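Long-range contacts in putative hemoglobin-like oxygen-binding protein (Pseudoalteromonas haloplanktis, PDB 4UUR), which binds heme as a cold-adapted group II truncated hemoglobin of an Antarctic marine bacterium and probably binds and carries oxygen: residues Q67-E71 against L82-H87; T100-R106 against A138-Q144; M113-D118 against L130-F134. One frame throughout, in Å; residues are numbered along the deposited sequence.

Contact 1: residues Q67-E71 against L82-H87; sequences QVFFE and LFVAKH. With HEM (protoporphyrin IX containing Fe), chain C.
Glu71 and His87 meet through a single hydrogen bond: His87 NE2 donates to Glu71 OE1 over 2.9 Å, with an angle of 149° at the hydrogen. The oxygen is approached nearly along its C-O bond and lies in the imidazole plane; carboxylate and ring are only 16° from coplanar, with OE1 at the edge of the imidazole. Beyond CG the glutamate chain runs extended, which carries the carboxylate across to the histidine. Lys86 adds a more distant charge, its NZ 4.3 Å from Glu71 OE2, too far for a salt bridge but likely to favour the ionised carboxylate. Lys86 CG lies over one face of the His87 ring, toward its rim.

On the heme side, Val68 CG1 meets the edge of the Phe83 ring at CE2, 3.8 Å away. This methyl is anti to the backbone N, which turns it to that ring and to the heme propionate. The other methyl, CG2, approaches His87 NE2. On the side away from the heme, Leu82 CD1 rests 4.0 Å from Phe70 CE2, and Leu82 CB packs on Glu71 CG. A weak backbone bond from Phe83 N to Glu71 O links the two segments.

Phe69 turns from this interface to the porphyrin, with CE1 4.0 Å from heme CHD. Helix 63-76 and helix 83-87 both border the heme, Phe83 through its ring beside methyl CMD. Phe70 packs on helix 31-45, Phe69 reaches Trp109 of helix 103-120, and Phe83 and His87 both touch Arg95 of helix 92-95.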
loop_
_atom_site.group_PDB
_atom_site.type_symbol
_atom_site.label_atom_id
_atom_site.label_comp_id
_atom_site.label_asym_id
_atom_site.label_seq_id
_atom_site.Cartn_x
_atom_site.Cartn_y
_atom_site.Cartn_z
ATOM N N GLN A 67 3.684 4.453 9.236
ATOM C CA GLN A 67 4.403 5.686 8.923
ATOM C C GLN A 67 5.237 5.519 7.651
ATOM O O GLN A 67 5.177 6.330 6.735
ATOM C CB GLN A 67 5.284 6.073 10.113
ATOM C CG GLN A 67 6.267 7.233 9.908
ATOM C CD GLN A 67 5.591 8.531 9.511
ATOM O OE1 GLN A 67 4.570 8.943 10.094
ATOM N NE2 GLN A 67 6.149 9.188 8.501
ATOM N N VAL A 68 5.990 4.435 7.567
ATOM C CA VAL A 68 6.814 4.184 6.376
ATOM C C VAL A 68 5.973 4.065 5.125
ATOM O O VAL A 68 6.285 4.679 4.121
ATOM C CB VAL A 68 7.683 2.927 6.543
ATOM C CG1 VAL A 68 8.338 2.523 5.230
ATOM C CG2 VAL A 68 8.766 3.202 7.571
ATOM N N PHE A 69 4.906 3.260 5.164
ATOM C CA PHE A 69 4.039 3.104 3.987
ATOM C C PHE A 69 3.474 4.458 3.577
ATOM O O PHE A 69 3.388 4.734 2.400
ATOM C CB PHE A 69 2.887 2.145 4.275
ATOM C CG PHE A 69 2.079 1.769 3.063
ATOM C CD1 PHE A 69 2.675 1.244 1.942
ATOM C CD2 PHE A 69 0.725 1.871 3.072
ATOM C CE1 PHE A 69 1.943 0.894 0.817
ATOM C CE2 PHE A 69 -0.036 1.466 2.011
ATOM C CZ PHE A 69 0.572 0.984 0.867
ATOM N N PHE A 70 3.080 5.286 4.537
ATOM C CA PHE A 70 2.614 6.650 4.235
ATOM C C PHE A 70 3.680 7.451 3.475
ATOM O O PHE A 70 3.406 8.006 2.389
ATOM C CB PHE A 70 2.249 7.394 5.516
ATOM C CG PHE A 70 2.309 8.888 5.391
ATOM C CD1 PHE A 70 1.400 9.575 4.589
ATOM C CD2 PHE A 70 3.258 9.623 6.103
ATOM C CE1 PHE A 70 1.451 10.960 4.479
ATOM C CE2 PHE A 70 3.321 11.008 5.997
ATOM C CZ PHE A 70 2.424 11.676 5.174
ATOM N N GLU A 71 4.889 7.492 4.053
ATOM C CA GLU A 71 6.039 8.125 3.431
ATOM C C GLU A 71 6.170 7.655 2.024
ATOM O O GLU A 71 6.423 8.456 1.135
ATOM C CB GLU A 71 7.332 7.812 4.200
ATOM C CG GLU A 71 7.533 8.668 5.435
ATOM C CD GLU A 71 8.382 8.003 6.517
ATOM O OE1 GLU A 71 9.245 7.112 6.272
ATOM O OE2 GLU A 71 8.161 8.371 7.669
ATOM N N LEU A 82 8.904 11.371 0.540
ATOM C CA LEU A 82 9.316 11.321 1.921
ATOM C C LEU A 82 10.092 10.030 2.142
ATOM O O LEU A 82 10.967 9.974 2.999
ATOM C CB LEU A 82 8.102 11.390 2.833
ATOM C CG LEU A 82 7.413 12.738 2.856
ATOM C CD1 LEU A 82 6.040 12.573 3.457
ATOM C CD2 LEU A 82 8.212 13.750 3.661
ATOM N N PHE A 83 9.747 9.007 1.366
ATOM C CA PHE A 83 10.402 7.697 1.418
ATOM C C PHE A 83 11.792 7.828 0.858
ATOM O O PHE A 83 12.759 7.655 1.596
ATOM C CB PHE A 83 9.629 6.634 0.614
ATOM C CG PHE A 83 10.157 5.226 0.785
ATOM C CD1 PHE A 83 11.178 4.746 -0.014
ATOM C CD2 PHE A 83 9.619 4.378 1.758
ATOM C CE1 PHE A 83 11.658 3.457 0.150
ATOM C CE2 PHE A 83 10.094 3.084 1.926
ATOM C CZ PHE A 83 11.099 2.617 1.110
ATOM N N VAL A 84 11.896 8.168 -0.424
ATOM C CA VAL A 84 13.207 8.339 -1.040
ATOM C C VAL A 84 14.102 9.362 -0.298
ATOM O O VAL A 84 15.310 9.240 -0.335
ATOM C CB VAL A 84 13.139 8.725 -2.530
ATOM C CG1 VAL A 84 14.544 8.666 -3.145
ATOM C CG2 VAL A 84 12.215 7.807 -3.296
ATOM N N ALA A 85 13.527 10.350 0.373
ATOM C CA ALA A 85 14.317 11.233 1.229
ATOM C C ALA A 85 14.942 10.467 2.383
ATOM O O ALA A 85 16.095 10.678 2.721
ATOM C CB ALA A 85 13.466 12.372 1.789
ATOM N N LYS A 86 14.172 9.604 3.013
ATOM C CA LYS A 86 14.579 9.041 4.290
ATOM C C LYS A 86 15.141 7.624 4.188
ATOM O O LYS A 86 15.930 7.231 5.033
ATOM C CB LYS A 86 13.387 9.056 5.239
ATOM C CG LYS A 86 13.725 8.849 6.709
ATOM C CD LYS A 86 12.532 9.169 7.598
ATOM C CE LYS A 86 11.952 10.542 7.271
ATOM N NZ LYS A 86 11.371 11.182 8.478
ATOM N N HIS A 87 14.733 6.859 3.174
ATOM C CA HIS A 87 15.104 5.441 3.070
ATOM C C HIS A 87 15.770 5.087 1.745
ATOM O O HIS A 87 16.164 3.939 1.585
ATOM C CB HIS A 87 13.855 4.528 3.275
ATOM C CG HIS A 87 13.056 4.846 4.511
ATOM N ND1 HIS A 87 13.391 4.373 5.763
ATOM C CD2 HIS A 87 11.948 5.606 4.687
ATOM C CE1 HIS A 87 12.535 4.833 6.657
ATOM N NE2 HIS A 87 11.649 5.586 6.031
HETATM C CHA HEM C . 7.126 -3.684 3.689
HETATM C CHB HEM C . 4.413 -7.607 2.707
HETATM C CHC HEM C . 3.218 -5.543 -1.524
HETATM C CHD HEM C . 5.094 -1.422 -0.005
HETATM C C1A HEM C . 6.524 -4.926 3.774
HETATM C C2A HEM C . 6.681 -5.819 4.835
HETATM C C3A HEM C . 5.901 -6.903 4.565
HETATM C C4A HEM C . 5.262 -6.710 3.318
HETATM C CMA HEM C . 5.745 -8.141 5.440
HETATM C CAA HEM C . 7.547 -5.655 6.068
HETATM C CBA HEM C . 7.222 -4.391 6.863
HETATM C CGA HEM C . 7.434 -4.495 8.359
HETATM O O1A HEM C . 6.769 -5.215 9.133
HETATM O O2A HEM C . 8.305 -3.756 8.846
HETATM C C1B HEM C . 3.881 -7.386 1.426
HETATM C C2B HEM C . 3.208 -8.376 0.647
HETATM C C3B HEM C . 2.881 -7.798 -0.553
HETATM C C4B HEM C . 3.431 -6.447 -0.487
HETATM C CMB HEM C . 2.889 -9.770 1.157
HETATM C CAB HEM C . 2.208 -8.212 -1.824
HETATM C CBB HEM C . 1.922 -9.448 -2.075
HETATM C C1C HEM C . 3.531 -4.190 -1.470
HETATM C C2C HEM C . 3.161 -3.203 -2.397
HETATM C C3C HEM C . 3.730 -2.033 -1.957
HETATM C C4C HEM C . 4.398 -2.321 -0.743
HETATM C CMC HEM C . 2.341 -3.455 -3.656
HETATM C CAC HEM C . 3.656 -0.660 -2.504
HETATM C CBC HEM C . 2.831 -0.332 -3.492
HETATM C C1D HEM C . 5.819 -1.779 1.089
HETATM C C2D HEM C . 6.705 -0.814 1.733
HETATM C C3D HEM C . 7.258 -1.442 2.748
HETATM C C4D HEM C . 6.726 -2.796 2.717
HETATM C CMD HEM C . 6.994 0.614 1.361
HETATM C CAD HEM C . 8.302 -0.879 3.696
HETATM C CBD HEM C . 9.648 -1.345 3.131
HETATM C CGD HEM C . 10.872 -0.810 3.883
HETATM O O1D HEM C . 10.775 -0.191 4.954
HETATM O O2D HEM C . 12.030 -0.978 3.451
HETATM N NA HEM C . 5.609 -5.476 2.868
HETATM N NB HEM C . 3.969 -6.287 0.704
HETATM N NC HEM C . 4.239 -3.628 -0.481
HETATM N ND HEM C . 5.815 -2.927 1.728
HETATM FE FE HEM C . 4.950 -4.524 1.237
HETATM O O HOH W 1 3.213 -3.858 2.398
#

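Contact 2: residues T100-R106 against A138-Q144; sequences TIDQDLR and ASHMINQ. With HEM (protoporphyrin IX containing Fe), chain C.
The heme pocket of this globin fold is bordered here by the start of helix 103-120 and the end of helix 124-141, with Ile101, Leu105, Arg106, Ala138 and Met141 all lining it. Asp102 is the N-cap of the first helix, its OD1 accepting from Leu105 N. Just before it, both backbone polar atoms of Ile101 are bonded to the 142-144 end, chiefly to Asn143. Ile101 N donates to Asn143 OD1 over 3.0 Å in a nearly straight bond (170°), the donor standing above the amide plane, while Ile101 O takes Asn143 N at 2.9 Å and, weakly, Gln144 N. Asn143 CG sits between its own backbone N and carbonyl carbon (chi1 57°), which folds OD1 back toward Ile101 N. Ile101 CG2 faces the heme, 3.3 Å from vinyl carbon CBB, and its CD1 packs on Met141 CB; both residues also touch the axial ligand His96.

Arg106 lies alongside the last turn of the other helix. Its aliphatic part carries most of the contact: Arg106 CG is 3.4 Å from Ala138 CB, and CB rests on Ile142 CD1. Bends at chi2 and chi3 bring the guanidinium to Ser139, where Arg106 NH1 makes a weak bond to Ser139 OG of 3.1 Å. An alanine here would remove the chain beyond CB, and would probably open a gap beside Ala138 and deprive Ser139 OG of this partner. Ile142 CD1 also reaches Gln103 OE1, while Gln103 NE2 is hydrogen-bonded to Asp107 OD1. Water 2 spans the outer end, accepting from Gln103 N and donating to Gln144 O over 2.9 Å.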
loop_
_atom_site.group_PDB
_atom_site.type_symbol
_atom_site.label_atom_id
_atom_site.label_comp_id
_atom_site.label_asym_id
_atom_site.label_seq_id
_atom_site.Cartn_x
_atom_site.Cartn_y
_atom_site.Cartn_z
ATOM N N THR A 100 8.704 -14.589 1.771
ATOM C CA THR A 100 8.101 -15.492 0.816
ATOM C C THR A 100 6.741 -14.885 0.460
ATOM O O THR A 100 5.874 -14.768 1.301
ATOM C CB THR A 100 7.910 -16.880 1.460
ATOM O OG1 THR A 100 9.192 -17.448 1.785
ATOM C CG2 THR A 100 7.095 -17.846 0.547
ATOM N N ILE A 101 6.562 -14.477 -0.783
ATOM C CA ILE A 101 5.291 -13.900 -1.252
ATOM C C ILE A 101 4.744 -14.682 -2.446
ATOM O O ILE A 101 5.295 -14.586 -3.540
ATOM C CB ILE A 101 5.534 -12.456 -1.683
ATOM C CG1 ILE A 101 6.108 -11.667 -0.520
ATOM C CG2 ILE A 101 4.250 -11.832 -2.213
ATOM C CD1 ILE A 101 6.549 -10.295 -0.907
ATOM N N ASP A 102 3.666 -15.436 -2.234
ATOM C CA ASP A 102 2.945 -16.135 -3.321
ATOM C C ASP A 102 1.682 -15.366 -3.797
ATOM O O ASP A 102 1.359 -14.294 -3.282
ATOM C CB ASP A 102 2.546 -17.566 -2.879
ATOM C CG ASP A 102 1.693 -17.562 -1.639
ATOM O OD1 ASP A 102 1.176 -16.474 -1.301
ATOM O OD2 ASP A 102 1.568 -18.610 -0.964
ATOM N N GLN A 103 0.986 -15.928 -4.791
ATOM C CA GLN A 103 -0.255 -15.393 -5.331
ATOM C C GLN A 103 -1.265 -15.114 -4.213
ATOM O O GLN A 103 -1.911 -14.061 -4.145
ATOM C CB GLN A 103 -0.855 -16.435 -6.318
ATOM C CG GLN A 103 -2.063 -15.968 -7.133
ATOM C CD GLN A 103 -1.756 -14.734 -7.970
ATOM O OE1 GLN A 103 -0.830 -14.745 -8.790
ATOM N NE2 GLN A 103 -2.524 -13.656 -7.762
ATOM N N ASP A 104 -1.403 -16.086 -3.342
ATOM C CA ASP A 104 -2.330 -16.000 -2.251
ATOM C C ASP A 104 -2.126 -14.716 -1.409
ATOM O O ASP A 104 -3.098 -14.036 -1.041
ATOM C CB ASP A 104 -2.188 -17.267 -1.419
ATOM C CG ASP A 104 -2.979 -17.230 -0.139
ATOM O OD1 ASP A 104 -4.083 -16.617 -0.118
ATOM O OD2 ASP A 104 -2.473 -17.857 0.843
ATOM N N LEU A 105 -0.878 -14.402 -1.096
ATOM C CA LEU A 105 -0.574 -13.231 -0.302
ATOM C C LEU A 105 -0.713 -11.951 -1.106
ATOM O O LEU A 105 -1.132 -10.939 -0.564
ATOM C CB LEU A 105 0.827 -13.321 0.331
ATOM C CG LEU A 105 1.005 -14.346 1.441
ATOM C CD1 LEU A 105 2.512 -14.569 1.708
ATOM C CD2 LEU A 105 0.281 -13.914 2.703
ATOM N N ARG A 106 -0.358 -11.988 -2.378
ATOM C CA ARG A 106 -0.646 -10.884 -3.265
ATOM C C ARG A 106 -2.149 -10.529 -3.305
ATOM O O ARG A 106 -2.514 -9.355 -3.264
ATOM C CB ARG A 106 -0.198 -11.178 -4.677
ATOM C CG ARG A 106 -0.057 -9.896 -5.500
ATOM C CD ARG A 106 -0.655 -9.990 -6.910
ATOM N NE ARG A 106 -2.113 -9.880 -6.908
ATOM C CZ ARG A 106 -2.851 -9.051 -7.654
ATOM N NH1 ARG A 106 -2.345 -8.201 -8.546
ATOM N NH2 ARG A 106 -4.151 -9.087 -7.487
ATOM N N ALA A 138 1.862 -5.125 -6.860
ATOM C CA ALA A 138 1.639 -6.323 -6.042
ATOM C C ALA A 138 2.058 -7.571 -6.757
ATOM O O ALA A 138 2.729 -8.402 -6.163
ATOM C CB ALA A 138 0.191 -6.478 -5.621
ATOM N N SER A 139 1.671 -7.710 -8.023
ATOM C CA SER A 139 2.049 -8.908 -8.770
ATOM C C SER A 139 3.567 -8.991 -8.951
ATOM O O SER A 139 4.115 -10.045 -8.875
ATOM C CB SER A 139 1.302 -8.987 -10.107
ATOM O OG SER A 139 0.061 -9.650 -9.890
ATOM N N HIS A 140 4.208 -7.844 -9.123
ATOM C CA HIS A 140 5.654 -7.693 -9.292
ATOM C C HIS A 140 6.426 -8.203 -8.072
ATOM O O HIS A 140 7.546 -8.628 -8.224
ATOM C CB HIS A 140 5.954 -6.195 -9.521
ATOM C CG HIS A 140 7.386 -5.858 -9.825
ATOM N ND1 HIS A 140 8.228 -6.687 -10.538
ATOM C CD2 HIS A 140 8.099 -4.727 -9.577
ATOM C CE1 HIS A 140 9.408 -6.106 -10.672
ATOM N NE2 HIS A 140 9.357 -4.914 -10.099
ATOM N N MET A 141 5.835 -8.130 -6.872
ATOM C CA MET A 141 6.507 -8.567 -5.637
ATOM C C MET A 141 6.511 -10.067 -5.495
ATOM O O MET A 141 7.270 -10.606 -4.698
ATOM C CB MET A 141 5.800 -8.045 -4.386
ATOM C CG MET A 141 5.607 -6.561 -4.276
ATOM S SD MET A 141 7.162 -5.705 -4.317
ATOM C CE MET A 141 7.195 -5.109 -6.014
ATOM N N ILE A 142 5.630 -10.744 -6.228
ATOM C CA ILE A 142 5.437 -12.181 -6.058
ATOM C C ILE A 142 6.802 -12.778 -6.315
ATOM O O ILE A 142 7.443 -12.401 -7.286
ATOM C CB ILE A 142 4.402 -12.736 -7.044
ATOM C CG1 ILE A 142 3.002 -12.236 -6.655
ATOM C CG2 ILE A 142 4.446 -14.272 -7.104
ATOM C CD1 ILE A 142 1.834 -13.104 -7.109
ATOM N N ASN A 143 7.259 -13.645 -5.412
ATOM C CA ASN A 143 8.545 -14.357 -5.575
ATOM C C ASN A 143 8.490 -15.830 -5.229
ATOM O O ASN A 143 9.497 -16.433 -5.081
ATOM C CB ASN A 143 9.689 -13.649 -4.820
ATOM C CG ASN A 143 9.413 -13.472 -3.320
ATOM O OD1 ASN A 143 8.940 -14.395 -2.666
ATOM N ND2 ASN A 143 9.715 -12.265 -2.771
ATOM N N GLN A 144 7.310 -16.418 -5.168
ATOM C CA GLN A 144 7.149 -17.849 -4.973
ATOM C C GLN A 144 5.964 -18.367 -5.806
ATOM O O GLN A 144 4.818 -17.889 -5.666
ATOM C CB GLN A 144 6.872 -18.127 -3.515
ATOM C CG GLN A 144 6.772 -19.580 -3.141
ATOM C CD GLN A 144 8.116 -20.185 -2.762
ATOM O OE1 GLN A 144 8.807 -19.717 -1.847
ATOM N NE2 GLN A 144 8.483 -21.247 -3.451
HETATM C CHA HEM C . 7.126 -3.684 3.689
HETATM C CHB HEM C . 4.413 -7.607 2.707
HETATM C CHC HEM C . 3.218 -5.543 -1.524
HETATM C CHD HEM C . 5.094 -1.422 -0.005
HETATM C C1A HEM C . 6.524 -4.926 3.774
HETATM C C2A HEM C . 6.681 -5.819 4.835
HETATM C C3A HEM C . 5.901 -6.903 4.565
HETATM C C4A HEM C . 5.262 -6.710 3.318
HETATM C CMA HEM C . 5.745 -8.141 5.440
HETATM C CAA HEM C . 7.547 -5.655 6.068
HETATM C CBA HEM C . 7.222 -4.391 6.863
HETATM C CGA HEM C . 7.434 -4.495 8.359
HETATM O O1A HEM C . 6.769 -5.215 9.133
HETATM O O2A HEM C . 8.305 -3.756 8.846
HETATM C C1B HEM C . 3.881 -7.386 1.426
HETATM C C2B HEM C . 3.208 -8.376 0.647
HETATM C C3B HEM C . 2.881 -7.798 -0.553
HETATM C C4B HEM C . 3.431 -6.447 -0.487
HETATM C CMB HEM C . 2.889 -9.770 1.157
HETATM C CAB HEM C . 2.208 -8.212 -1.824
HETATM C CBB HEM C . 1.922 -9.448 -2.075
HETATM C C1C HEM C . 3.531 -4.190 -1.470
HETATM C C2C HEM C . 3.161 -3.203 -2.397
HETATM C C3C HEM C . 3.730 -2.033 -1.957
HETATM C C4C HEM C . 4.398 -2.321 -0.743
HETATM C CMC HEM C . 2.341 -3.455 -3.656
HETATM C CAC HEM C . 3.656 -0.660 -2.504
HETATM C CBC HEM C . 2.831 -0.332 -3.492
HETATM C C1D HEM C . 5.819 -1.779 1.089
HETATM C C2D HEM C . 6.705 -0.814 1.733
HETATM C C3D HEM C . 7.258 -1.442 2.748
HETATM C C4D HEM C . 6.726 -2.796 2.717
HETATM C CMD HEM C . 6.994 0.614 1.361
HETATM C CAD HEM C . 8.302 -0.879 3.696
HETATM C CBD HEM C . 9.648 -1.345 3.131
HETATM C CGD HEM C . 10.872 -0.810 3.883
HETATM O O1D HEM C . 10.775 -0.191 4.954
HETATM O O2D HEM C . 12.030 -0.978 3.451
HETATM N NA HEM C . 5.609 -5.476 2.868
HETATM N NB HEM C . 3.969 -6.287 0.704
HETATM N NC HEM C . 4.239 -3.628 -0.481
HETATM N ND HEM C . 5.815 -2.927 1.728
HETATM FE FE HEM C . 4.950 -4.524 1.237
HETATM O O HOH W 2 2.021 -18.473 -6.147
HETATM O O HOH W 1 3.213 -3.858 2.398
#

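Contact 3: residues M113-D118 against L130-F134; sequences MNKTLD and LKQSF
The helical segments 113-118 and 130-134 run nearly antiparallel, their axes 10.3 Å apart at closest and their directions 157° apart, with the nearest CA atoms those of Asn114 and Lys131. Met113 lies over one face of the Phe134 ring. Its CG is anti to the backbone N (chi1 179°), and bends at the next two torsions lay the thioether across that face, with Met113 SD 4.2 Å and CG 4.0 Å from the Phe134 ring centroid. This is a Met-aromatic contact joined by a CH-pi contact. Leu117 CD1 wedges in beside it, 3.7 Å from Phe134 CD2 and 3.9 Å from Leu130 CB.

The two segments are turns of helices 103-120 and 124-141, an antiparallel pair of the two-over-two helical sandwich of truncated hemoglobins. Phe134 is also part of the heme pocket and meets the Trp76 ring, and Met113 also touches Phe41 of helix 31-45 and Phe69 of helix 63-76.

Toward the surface, Lys131 reaches across at full stretch. Its aliphatic chain passes Asn114 OD1, which is 3.4 Å from Lys131 CG, and its ammonium forms a salt bridge with Asp118, Lys131 NZ to Asp118 OD1 2.6 Å, approaching on the syn side and 17° out of the carboxylate plane.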
loop_
_atom_site.group_PDB
_atom_site.type_symbol
_atom_site.label_atom_id
_atom_site.label_comp_id
_atom_site.label_asym_id
_atom_site.label_seq_id
_atom_site.Cartn_x
_atom_site.Cartn_y
_atom_site.Cartn_z
ATOM N N MET A 113 -6.244 -3.462 -0.210
ATOM C CA MET A 113 -6.066 -2.134 -0.864
ATOM C C MET A 113 -7.290 -1.721 -1.755
ATOM O O MET A 113 -7.678 -0.534 -1.809
ATOM C CB MET A 113 -4.759 -2.083 -1.644
ATOM C CG MET A 113 -4.517 -0.773 -2.354
ATOM S SD MET A 113 -4.481 0.576 -1.169
ATOM C CE MET A 113 -2.822 0.330 -0.468
ATOM N N ASN A 114 -7.908 -2.698 -2.422
ATOM C CA ASN A 114 -9.254 -2.488 -3.053
ATOM C C ASN A 114 -10.303 -1.923 -2.084
ATOM O O ASN A 114 -10.937 -0.899 -2.335
ATOM C CB ASN A 114 -9.767 -3.792 -3.683
ATOM C CG ASN A 114 -8.955 -4.208 -4.915
ATOM O OD1 ASN A 114 -8.363 -3.384 -5.606
ATOM N ND2 ASN A 114 -8.876 -5.501 -5.151
ATOM N N LYS A 115 -10.488 -2.591 -0.970
ATOM C CA LYS A 115 -11.414 -2.096 0.037
ATOM C C LYS A 115 -11.090 -0.684 0.519
ATOM O O LYS A 115 -12.016 0.134 0.757
ATOM C CB LYS A 115 -11.430 -3.040 1.221
ATOM C CG LYS A 115 -12.113 -4.366 0.906
ATOM C CD LYS A 115 -12.219 -5.229 2.148
ATOM C CE LYS A 115 -13.651 -5.330 2.662
ATOM N NZ LYS A 115 -14.356 -6.393 1.877
ATOM N N THR A 116 -9.785 -0.405 0.675
ATOM C CA THR A 116 -9.313 0.891 1.098
ATOM C C THR A 116 -9.643 1.968 0.051
ATOM O O THR A 116 -10.113 3.058 0.385
ATOM C CB THR A 116 -7.769 0.844 1.307
ATOM O OG1 THR A 116 -7.480 -0.016 2.423
ATOM C CG2 THR A 116 -7.157 2.247 1.546
ATOM N N LEU A 117 -9.311 1.687 -1.198
ATOM C CA LEU A 117 -9.497 2.648 -2.281
ATOM C C LEU A 117 -10.976 2.932 -2.589
ATOM O O LEU A 117 -11.326 4.094 -2.844
ATOM C CB LEU A 117 -8.770 2.196 -3.547
ATOM C CG LEU A 117 -7.246 2.205 -3.385
ATOM C CD1 LEU A 117 -6.575 1.603 -4.589
ATOM C CD2 LEU A 117 -6.721 3.587 -3.154
ATOM N N ASP A 118 -11.831 1.916 -2.497
ATOM C CA ASP A 118 -13.282 2.158 -2.507
ATOM C C ASP A 118 -13.710 3.170 -1.438
ATOM O O ASP A 118 -14.537 4.054 -1.697
ATOM C CB ASP A 118 -14.098 0.849 -2.317
ATOM C CG ASP A 118 -14.095 -0.014 -3.556
ATOM O OD1 ASP A 118 -13.550 0.449 -4.575
ATOM O OD2 ASP A 118 -14.570 -1.174 -3.511
ATOM N N LEU A 130 -5.844 3.742 -9.694
ATOM C CA LEU A 130 -4.984 3.329 -8.558
ATOM C C LEU A 130 -5.045 1.833 -8.320
ATOM O O LEU A 130 -4.016 1.213 -8.072
ATOM C CB LEU A 130 -5.309 4.092 -7.298
ATOM C CG LEU A 130 -5.013 5.578 -7.434
ATOM C CD1 LEU A 130 -5.586 6.364 -6.254
ATOM C CD2 LEU A 130 -3.517 5.829 -7.568
ATOM N N LYS A 131 -6.216 1.244 -8.457
ATOM C CA LYS A 131 -6.349 -0.192 -8.276
ATOM C C LYS A 131 -5.475 -0.990 -9.239
ATOM O O LYS A 131 -4.894 -1.999 -8.855
ATOM C CB LYS A 131 -7.803 -0.660 -8.462
ATOM C CG LYS A 131 -8.700 -0.490 -7.260
ATOM C CD LYS A 131 -10.142 -0.902 -7.565
ATOM C CE LYS A 131 -11.002 -0.744 -6.328
ATOM N NZ LYS A 131 -12.453 -0.829 -6.582
ATOM N N GLN A 132 -5.458 -0.577 -10.504
ATOM C CA GLN A 132 -4.707 -1.294 -11.545
ATOM C C GLN A 132 -3.240 -1.134 -11.262
ATOM O O GLN A 132 -2.539 -2.117 -11.252
ATOM C CB GLN A 132 -5.046 -0.788 -12.962
ATOM C CG GLN A 132 -6.444 -1.206 -13.426
ATOM C CD GLN A 132 -6.624 -2.724 -13.396
ATOM O OE1 GLN A 132 -5.730 -3.454 -13.800
ATOM N NE2 GLN A 132 -7.762 -3.199 -12.886
ATOM N N SER A 133 -2.798 0.087 -10.965
ATOM C CA SER A 133 -1.377 0.335 -10.743
ATOM C C SER A 133 -0.775 -0.334 -9.458
ATOM O O SER A 133 0.350 -0.885 -9.476
ATOM C CB SER A 133 -1.079 1.813 -10.835
ATOM O OG SER A 133 -1.694 2.539 -9.804
ATOM N N PHE A 134 -1.544 -0.336 -8.369
ATOM C CA PHE A 134 -1.247 -1.212 -7.212
ATOM C C PHE A 134 -1.271 -2.691 -7.605
ATOM O O PHE A 134 -0.402 -3.442 -7.203
ATOM C CB PHE A 134 -2.257 -1.032 -6.036
ATOM C CG PHE A 134 -2.015 0.196 -5.185
ATOM C CD1 PHE A 134 -0.876 0.297 -4.395
ATOM C CD2 PHE A 134 -2.938 1.216 -5.134
ATOM C CE1 PHE A 134 -0.649 1.418 -3.613
ATOM C CE2 PHE A 134 -2.705 2.343 -4.369
ATOM C CZ PHE A 134 -1.578 2.450 -3.590
#

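Overall arrangement
Contacts 2 and 3 join the same two helices, 103-120 and 124-141, at different levels, with contact 3 nested inside the loop that contact 2 closes. Contact 1 precedes both along the chain and fastens helix 83-87 to helix 63-76. All three are partly buried, but contact 3 lies nearest the chain's centre and combines apolar packing with one outer ion pair. Contact 2, where one helix begins and the other finishes, mixes backbone and Asn143 bonds with apolar and arginine packing; contact 1 centres on a histidine-carboxylate bond. Each contributes to the heme pocket, contact 3 through Phe134 alone. Contacts 1 and 3 touch, Phe69 CZ lying 3.7 Å from Met113 CE; contacts 1 and 2 do not, but both border the heme.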